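Local coordinates for aminopeptidase N family protein (Idiomarina loihiensis L2TR, PDB 4FGM) that binds a zinc ion and probably works as an aminopeptidase of the M61 metallopeptidase family, at residues A[32-37]-A[107-112]; A[164-169]-A[238-243]; A[183-188]-A[221-226]. One frame throughout, in Å; residues are numbered along the deposited sequence.

Contact 1. Residues A[32-37]-A[107-112]; sequences WLPNWI and NNTSLC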
# COMPACT_ATOMS: atom_id res chain seq x y z
N TRP A 32 25.39 -9.65 4.07
CA TRP A 32 24.65 -8.96 3.03
C TRP A 32 23.38 -8.29 3.55
O TRP A 32 22.84 -8.65 4.61
CB TRP A 32 24.28 -9.91 1.88
CG TRP A 32 23.42 -11.07 2.28
CD1 TRP A 32 23.84 -12.28 2.75
CD2 TRP A 32 21.98 -11.12 2.27
NE1 TRP A 32 22.76 -13.08 3.02
CE2 TRP A 32 21.61 -12.40 2.73
CE3 TRP A 32 20.98 -10.22 1.90
CZ2 TRP A 32 20.27 -12.80 2.85
CZ3 TRP A 32 19.64 -10.61 2.01
CH2 TRP A 32 19.30 -11.90 2.48
N LEU A 33 22.90 -7.30 2.80
CA LEU A 33 21.69 -6.58 3.17
C LEU A 33 20.67 -6.66 2.05
O LEU A 33 21.00 -6.51 0.87
CB LEU A 33 22.02 -5.11 3.47
CG LEU A 33 20.90 -4.37 4.21
CD1 LEU A 33 20.82 -4.93 5.63
CD2 LEU A 33 21.18 -2.86 4.23
N PRO A 34 19.40 -6.89 2.40
CA PRO A 34 18.35 -6.98 1.39
C PRO A 34 18.36 -5.76 0.49
O PRO A 34 18.62 -4.65 0.95
CB PRO A 34 17.07 -7.06 2.23
CG PRO A 34 17.53 -7.75 3.48
CD PRO A 34 18.86 -7.07 3.76
N ASN A 35 18.07 -5.95 -0.80
CA ASN A 35 18.04 -4.83 -1.72
C ASN A 35 16.61 -4.30 -1.89
O ASN A 35 16.39 -3.30 -2.56
CB ASN A 35 18.65 -5.21 -3.07
CG ASN A 35 20.15 -5.29 -3.01
OD1 ASN A 35 20.79 -4.46 -2.36
ND2 ASN A 35 20.73 -6.28 -3.68
N TRP A 36 15.66 -4.99 -1.26
CA TRP A 36 14.26 -4.57 -1.27
C TRP A 36 13.56 -5.20 -0.08
O TRP A 36 14.01 -6.21 0.45
CB TRP A 36 13.56 -4.96 -2.57
CG TRP A 36 13.44 -6.42 -2.85
CD1 TRP A 36 14.41 -7.25 -3.35
CD2 TRP A 36 12.26 -7.23 -2.72
NE1 TRP A 36 13.91 -8.51 -3.55
CE2 TRP A 36 12.59 -8.53 -3.18
CE3 TRP A 36 10.95 -6.98 -2.28
CZ2 TRP A 36 11.66 -9.58 -3.19
CZ3 TRP A 36 10.03 -8.03 -2.30
CH2 TRP A 36 10.39 -9.31 -2.76
N ILE A 37 12.45 -4.61 0.35
CA ILE A 37 11.71 -5.14 1.50
C ILE A 37 10.39 -5.77 1.09
O ILE A 37 9.64 -5.20 0.31
CB ILE A 37 11.43 -4.03 2.55
CG1 ILE A 37 10.60 -4.61 3.70
CG2 ILE A 37 10.71 -2.85 1.89
CD1 ILE A 37 10.38 -3.66 4.86
N ASN A 107 12.94 -0.62 9.87
CA ASN A 107 12.68 -1.98 9.41
C ASN A 107 14.07 -2.60 9.44
O ASN A 107 15.05 -1.96 9.04
CB ASN A 107 12.16 -1.97 7.98
CG ASN A 107 10.72 -1.52 7.90
OD1 ASN A 107 9.80 -2.28 8.23
ND2 ASN A 107 10.51 -0.29 7.46
N ASN A 108 14.17 -3.84 9.89
CA ASN A 108 15.47 -4.47 9.97
C ASN A 108 16.11 -4.78 8.63
O ASN A 108 17.29 -5.15 8.57
CB ASN A 108 15.39 -5.68 10.89
CG ASN A 108 15.13 -5.26 12.33
OD1 ASN A 108 15.80 -4.38 12.84
ND2 ASN A 108 14.14 -5.88 12.98
N THR A 109 15.35 -4.61 7.55
CA THR A 109 15.91 -4.81 6.21
C THR A 109 16.91 -3.67 5.99
O THR A 109 17.82 -3.79 5.18
CB THR A 109 14.85 -4.69 5.09
OG1 THR A 109 13.85 -3.74 5.50
CG2 THR A 109 14.20 -6.04 4.78
N SER A 110 16.73 -2.57 6.72
CA SER A 110 17.62 -1.42 6.60
C SER A 110 18.74 -1.39 7.64
O SER A 110 19.80 -0.82 7.40
CB SER A 110 16.83 -0.11 6.71
OG SER A 110 16.10 0.16 5.52
N LEU A 111 18.50 -1.99 8.80
CA LEU A 111 19.50 -1.96 9.87
C LEU A 111 20.34 -3.20 10.13
O LEU A 111 21.50 -3.09 10.52
CB LEU A 111 18.81 -1.55 11.18
CG LEU A 111 18.70 -0.04 11.47
CD1 LEU A 111 17.94 0.65 10.36
CD2 LEU A 111 18.03 0.17 12.80
N CYS A 112 19.78 -4.38 9.89
CA CYS A 112 20.47 -5.63 10.18
C CYS A 112 21.04 -6.46 9.05
O CYS A 112 20.30 -7.12 8.32
CB CYS A 112 19.54 -6.52 11.00
SG CYS A 112 18.96 -5.73 12.49
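L33, P34 and I37 lie against T109 where the loop that follows strand 30-32 passes the single weakly bonded turn of helix 108-111, a loop-on-helix packing inside the β-rich N-terminal domain of the M61 peptidases. I37 can be followed outward. Its CB already sits 3.8 Å from T109 OG1. CG1, anti to the backbone N (chi1 177°), lies 3.8 Å from T109 OG1 and close to the methyl CG2 of T109, and CD1 reaches furthest, 3.5 Å from T109 OG1 and 3.7 Å from N107 OD1. Across this contact I37 crosses both partners at about a right angle. A long branched chain suits the place because it runs past the T109 side chain and ends against the side chain of N107; the amide end of N107 is held by V94 O through ND2. P34 presents its ring carbons instead, CG meeting the T109 methyl CG2 at 4.0 Å, and it also touches Y160 of helix 160-163. L33 places its branched end over backbone oxygens: CG and both methyls gather round T109 O. An alanine in place of L33 would probably leave a gap beside T109 O and C112 O, which those carbons now cover. C112 O also accepts a hydrogen bond from Y160 OH, while L33 CD1 lies 3.5 Å from C112 O and 3.2 Å from T109 O.

Contact 2. Residues A[164-169]-A[238-243]; sequences IDYPFL and EHRNST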
# COMPACT_ATOMS: atom_id res chain seq x y z
N ILE A 164 13.36 -9.40 9.86
CA ILE A 164 13.06 -8.28 8.99
C ILE A 164 11.57 -8.07 8.73
O ILE A 164 11.18 -7.29 7.86
CB ILE A 164 13.82 -8.40 7.66
CG1 ILE A 164 13.38 -9.66 6.91
CG2 ILE A 164 15.31 -8.45 7.93
CD1 ILE A 164 13.99 -9.77 5.53
N ASP A 165 10.73 -8.76 9.50
CA ASP A 165 9.30 -8.60 9.34
C ASP A 165 8.67 -7.99 10.59
O ASP A 165 7.46 -8.05 10.79
CB ASP A 165 8.62 -9.93 9.01
CG ASP A 165 7.23 -9.73 8.46
OD1 ASP A 165 7.06 -8.82 7.61
OD2 ASP A 165 6.30 -10.48 8.86
N TYR A 166 9.51 -7.42 11.45
CA TYR A 166 9.01 -6.78 12.66
C TYR A 166 9.52 -5.35 12.69
O TYR A 166 10.65 -5.10 13.09
CB TYR A 166 9.49 -7.49 13.94
CG TYR A 166 9.01 -8.91 14.12
CD1 TYR A 166 9.91 -9.98 14.07
CD2 TYR A 166 7.67 -9.19 14.36
CE1 TYR A 166 9.47 -11.29 14.25
CE2 TYR A 166 7.22 -10.49 14.54
CZ TYR A 166 8.13 -11.54 14.49
OH TYR A 166 7.69 -12.84 14.68
N PRO A 167 8.71 -4.38 12.23
CA PRO A 167 9.21 -3.00 12.27
C PRO A 167 9.16 -2.48 13.70
O PRO A 167 8.47 -3.05 14.53
CB PRO A 167 8.25 -2.25 11.34
CG PRO A 167 6.97 -3.06 11.44
CD PRO A 167 7.49 -4.49 11.40
N PHE A 168 9.92 -1.42 13.97
CA PHE A 168 9.96 -0.82 15.31
C PHE A 168 9.61 0.67 15.24
O PHE A 168 10.00 1.37 14.30
CB PHE A 168 11.37 -0.94 15.93
CG PHE A 168 11.66 -2.27 16.58
CD1 PHE A 168 11.85 -3.41 15.81
CD2 PHE A 168 11.76 -2.37 17.97
CE1 PHE A 168 12.16 -4.64 16.41
CE2 PHE A 168 12.07 -3.59 18.58
CZ PHE A 168 12.26 -4.73 17.80
N LEU A 169 8.87 1.14 16.24
CA LEU A 169 8.48 2.54 16.33
C LEU A 169 8.81 3.00 17.75
O LEU A 169 8.39 2.38 18.74
CB LEU A 169 6.98 2.69 16.06
CG LEU A 169 6.39 4.11 16.18
CD1 LEU A 169 7.17 5.06 15.28
CD2 LEU A 169 4.91 4.10 15.79
N GLU A 238 2.30 -4.20 5.36
CA GLU A 238 1.83 -5.33 6.15
C GLU A 238 2.96 -6.17 6.72
O GLU A 238 4.05 -6.23 6.17
CB GLU A 238 0.94 -6.23 5.30
CG GLU A 238 1.69 -6.96 4.20
CD GLU A 238 1.93 -6.11 2.98
OE1 GLU A 238 1.83 -4.87 3.07
OE2 GLU A 238 2.24 -6.69 1.91
N HIS A 239 2.66 -6.84 7.84
CA HIS A 239 3.61 -7.73 8.50
C HIS A 239 2.80 -8.82 9.21
O HIS A 239 1.59 -8.67 9.42
CB HIS A 239 4.48 -6.93 9.47
CG HIS A 239 5.38 -5.96 8.78
ND1 HIS A 239 6.44 -6.36 7.98
CD2 HIS A 239 5.34 -4.61 8.70
CE1 HIS A 239 7.00 -5.29 7.44
NE2 HIS A 239 6.35 -4.22 7.86
N ARG A 240 3.46 -9.93 9.55
CA ARG A 240 2.78 -11.06 10.17
C ARG A 240 1.96 -10.76 11.42
O ARG A 240 0.90 -11.35 11.59
CB ARG A 240 3.77 -12.20 10.44
CG ARG A 240 4.89 -11.90 11.42
CD ARG A 240 5.94 -12.98 11.31
NE ARG A 240 6.70 -12.87 10.07
CZ ARG A 240 7.60 -13.76 9.66
NH1 ARG A 240 7.84 -14.83 10.39
NH2 ARG A 240 8.27 -13.57 8.53
N ASN A 241 2.41 -9.86 12.28
CA ASN A 241 1.61 -9.56 13.47
C ASN A 241 1.58 -8.06 13.79
O ASN A 241 1.32 -7.65 14.92
CB ASN A 241 2.10 -10.39 14.66
CG ASN A 241 3.43 -9.89 15.23
OD1 ASN A 241 4.21 -9.23 14.54
ND2 ASN A 241 3.69 -10.22 16.50
N SER A 242 1.84 -7.26 12.76
CA SER A 242 1.84 -5.81 12.90
C SER A 242 1.84 -5.15 11.52
O SER A 242 1.93 -5.82 10.48
CB SER A 242 3.10 -5.35 13.64
OG SER A 242 4.24 -5.51 12.82
N THR A 243 1.72 -3.83 11.52
CA THR A 243 1.76 -3.08 10.28
C THR A 243 2.31 -1.70 10.60
O THR A 243 2.13 -1.20 11.71
CB THR A 243 0.35 -2.95 9.62
OG1 THR A 243 0.47 -2.25 8.38
CG2 THR A 243 -0.62 -2.22 10.53
O HOH W 1 5.10 -8.04 12.26
O HOH W 2 6.67 -5.07 14.49
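The H239 imidazole has P167 over one face and D165 at its edge. P167 CD stands 3.6 Å from the ring centroid, a CH-pi contact in which a proline suits well, its CD being polarised by the adjoining amide nitrogen. In the imidazole plane, ND1 donates to D165 OD1 at 2.6 Å, nearly straight at 176°, although it meets that oxygen from above the carboxylate plane. The R240 guanidinium likewise has D165 at its edge: NE donates to OD2 at 2.7 Å on the anti side, forming a salt bridge, while the backbone N of R240 reaches the same oxygen from the syn side at 3.0 Å. Two donors thus grip OD2, and the carboxylate, turned inward with CG anti to the backbone N (chi1 -164°), is probably held against rotation by its bonds to H239 and R240. R240 NH2 has a second acid, D161. At the edge of the Y166 ring, CE2 lies 3.3 Å from N241 OD1, whose amide nitrogen is bound to G141 O. A water bridges D165 O, N241 OD1 and S242 OG; another joins P167 O to S242 OG. A short acid suits position 165 because its two oxygens serve a histidine and an arginine at once. This His-carboxylate pair and salt bridge fasten the turn of the β-hairpin formed by strands 235-238 and 242-248, beside E238 of the maleic acid pocket.

Contact 3. Residues A[183-188]-A[221-226]; sequences IKHSLV and QSYTFL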
# COMPACT_ATOMS: atom_id res chain seq x y z
N ILE A 183 -8.14 -11.83 21.33
CA ILE A 183 -6.76 -11.53 20.96
C ILE A 183 -6.41 -10.08 21.27
O ILE A 183 -7.23 -9.18 21.04
CB ILE A 183 -6.51 -11.84 19.46
CG1 ILE A 183 -6.77 -13.33 19.19
CG2 ILE A 183 -5.08 -11.47 19.07
CD1 ILE A 183 -6.39 -13.80 17.79
N LYS A 184 -5.23 -9.85 21.83
CA LYS A 184 -4.81 -8.49 22.17
C LYS A 184 -4.34 -7.71 20.94
O LYS A 184 -3.56 -8.21 20.13
CB LYS A 184 -3.68 -8.50 23.20
CG LYS A 184 -4.09 -9.00 24.57
CD LYS A 184 -3.08 -8.58 25.63
CE LYS A 184 -3.40 -9.23 26.96
NZ LYS A 184 -4.83 -9.08 27.31
N HIS A 185 -4.83 -6.48 20.83
CA HIS A 185 -4.48 -5.58 19.73
C HIS A 185 -4.02 -4.25 20.31
O HIS A 185 -4.37 -3.89 21.43
CB HIS A 185 -5.69 -5.34 18.82
CG HIS A 185 -6.04 -6.51 17.95
ND1 HIS A 185 -6.58 -7.68 18.45
CD2 HIS A 185 -5.93 -6.68 16.61
CE1 HIS A 185 -6.80 -8.51 17.45
NE2 HIS A 185 -6.41 -7.94 16.32
N SER A 186 -3.24 -3.51 19.52
CA SER A 186 -2.74 -2.21 19.94
C SER A 186 -2.74 -1.20 18.80
O SER A 186 -2.43 -1.53 17.65
CB SER A 186 -1.30 -2.32 20.46
OG SER A 186 -1.23 -3.08 21.65
N LEU A 187 -3.12 0.02 19.13
CA LEU A 187 -3.08 1.11 18.18
C LEU A 187 -2.00 1.98 18.77
O LEU A 187 -2.11 2.42 19.91
CB LEU A 187 -4.40 1.88 18.13
CG LEU A 187 -4.27 3.16 17.29
CD1 LEU A 187 -3.89 2.81 15.85
CD2 LEU A 187 -5.57 3.94 17.32
N VAL A 188 -0.94 2.22 18.00
CA VAL A 188 0.17 3.04 18.48
C VAL A 188 0.36 4.25 17.58
O VAL A 188 0.42 4.13 16.36
CB VAL A 188 1.48 2.23 18.50
CG1 VAL A 188 2.61 3.08 19.07
CG2 VAL A 188 1.29 0.97 19.31
N GLN A 221 -0.77 -14.08 17.41
CA GLN A 221 -1.27 -14.16 18.78
C GLN A 221 -1.58 -12.79 19.36
O GLN A 221 -2.20 -12.67 20.41
CB GLN A 221 -0.28 -14.89 19.67
CG GLN A 221 -0.17 -16.37 19.35
CD GLN A 221 0.84 -17.07 20.23
OE1 GLN A 221 0.50 -17.62 21.27
NE2 GLN A 221 2.11 -17.02 19.81
N SER A 222 -1.13 -11.75 18.67
CA SER A 222 -1.37 -10.37 19.08
C SER A 222 -1.08 -9.53 17.84
O SER A 222 -0.38 -9.99 16.94
CB SER A 222 -0.45 -9.97 20.22
OG SER A 222 0.89 -9.86 19.77
N TYR A 223 -1.60 -8.31 17.79
CA TYR A 223 -1.36 -7.48 16.62
C TYR A 223 -1.24 -6.00 16.98
O TYR A 223 -1.96 -5.49 17.84
CB TYR A 223 -2.48 -7.70 15.61
CG TYR A 223 -2.23 -7.08 14.26
CD1 TYR A 223 -2.50 -5.73 14.02
CD2 TYR A 223 -1.72 -7.84 13.21
CE1 TYR A 223 -2.28 -5.16 12.78
CE2 TYR A 223 -1.49 -7.28 11.96
CZ TYR A 223 -1.78 -5.94 11.75
OH TYR A 223 -1.61 -5.39 10.50
N THR A 224 -0.31 -5.31 16.30
CA THR A 224 -0.07 -3.90 16.57
C THR A 224 -0.11 -3.01 15.34
O THR A 224 0.55 -3.31 14.33
CB THR A 224 1.31 -3.67 17.21
OG1 THR A 224 1.60 -4.74 18.12
CG2 THR A 224 1.32 -2.34 17.97
N PHE A 225 -0.86 -1.93 15.43
CA PHE A 225 -0.95 -0.97 14.32
C PHE A 225 0.02 0.17 14.64
O PHE A 225 -0.32 1.06 15.42
CB PHE A 225 -2.37 -0.42 14.20
CG PHE A 225 -3.38 -1.41 13.69
CD1 PHE A 225 -4.09 -2.21 14.58
CD2 PHE A 225 -3.62 -1.54 12.33
CE1 PHE A 225 -5.05 -3.12 14.10
CE2 PHE A 225 -4.56 -2.44 11.85
CZ PHE A 225 -5.28 -3.24 12.74
N LEU A 226 1.22 0.11 14.07
CA LEU A 226 2.24 1.14 14.31
C LEU A 226 1.95 2.31 13.38
O LEU A 226 2.07 2.20 12.16
CB LEU A 226 3.64 0.57 14.04
CG LEU A 226 3.95 -0.72 14.80
CD1 LEU A 226 5.38 -1.17 14.47
CD2 LEU A 226 3.81 -0.49 16.31
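Between K184 and V188 on one side and Y223 and F225 on the other, four backbone hydrogen bonds link two parallel strands. Y223 N donates to K184 O and S186 N, by a more bent bond (137°), to Y223 O; F225 N then gives S186 O the shortest bond, 2.7 Å and almost straight (174°), before V188 N meets F225 O at 2.9 Å. The alternate residues use their other edges: H185 and L187 pair with strand 174-180, T224 with N241 and T243 of the neighbouring hairpin. These strands are the two β-strands of a β-α-β crossover whose helix, 197-215, packs on the face carrying H185, L187 and F225. On that face both imidazole nitrogens of H185 are engaged, ND1 donating to I183 O at 3.1 Å from above the carbonyl plane, NE2 bonded to Y275 OH. A histidine suits this spot by carrying two nitrogens on the rim of one flat ring, each able to take part in a hydrogen bond. F225 lays its face on Y223 CE1, which stands 3.5 Å above the ring centre. On the opposite face S186, T224, V188 and L226 fit together: T224 CG2 lies 3.6 Å from both S186 CB and V188 CG2, V188 runs side by side with L226, and S186 OG has a weak hydrogen bond with E177.

In the fold
Along the chain, both segments of contact 1 precede those of contact 2, and both segments of contact 3 fall between the two halves of contact 2. The centres of contacts 1 and 2 are about 13 Å apart, those of 2 and 3 about 11 Å, and those of 1 and 3 about 24 Å, making contact 2 the link between the others. N107 and T109 of contact 1 pack on P167 and I164. T243 is probably hydrogen-bonded to T224 and L226, the pairing that sets strand 242-248 beside 222-230 in one mixed sheet. The contacts thus connect the N-terminal β-rich region with the sheet that flanks the zinc-binding helix 262-277; contact 2 holds a maleic acid pocket residue, and the I37 side chain lies about 7 Å from that ligand.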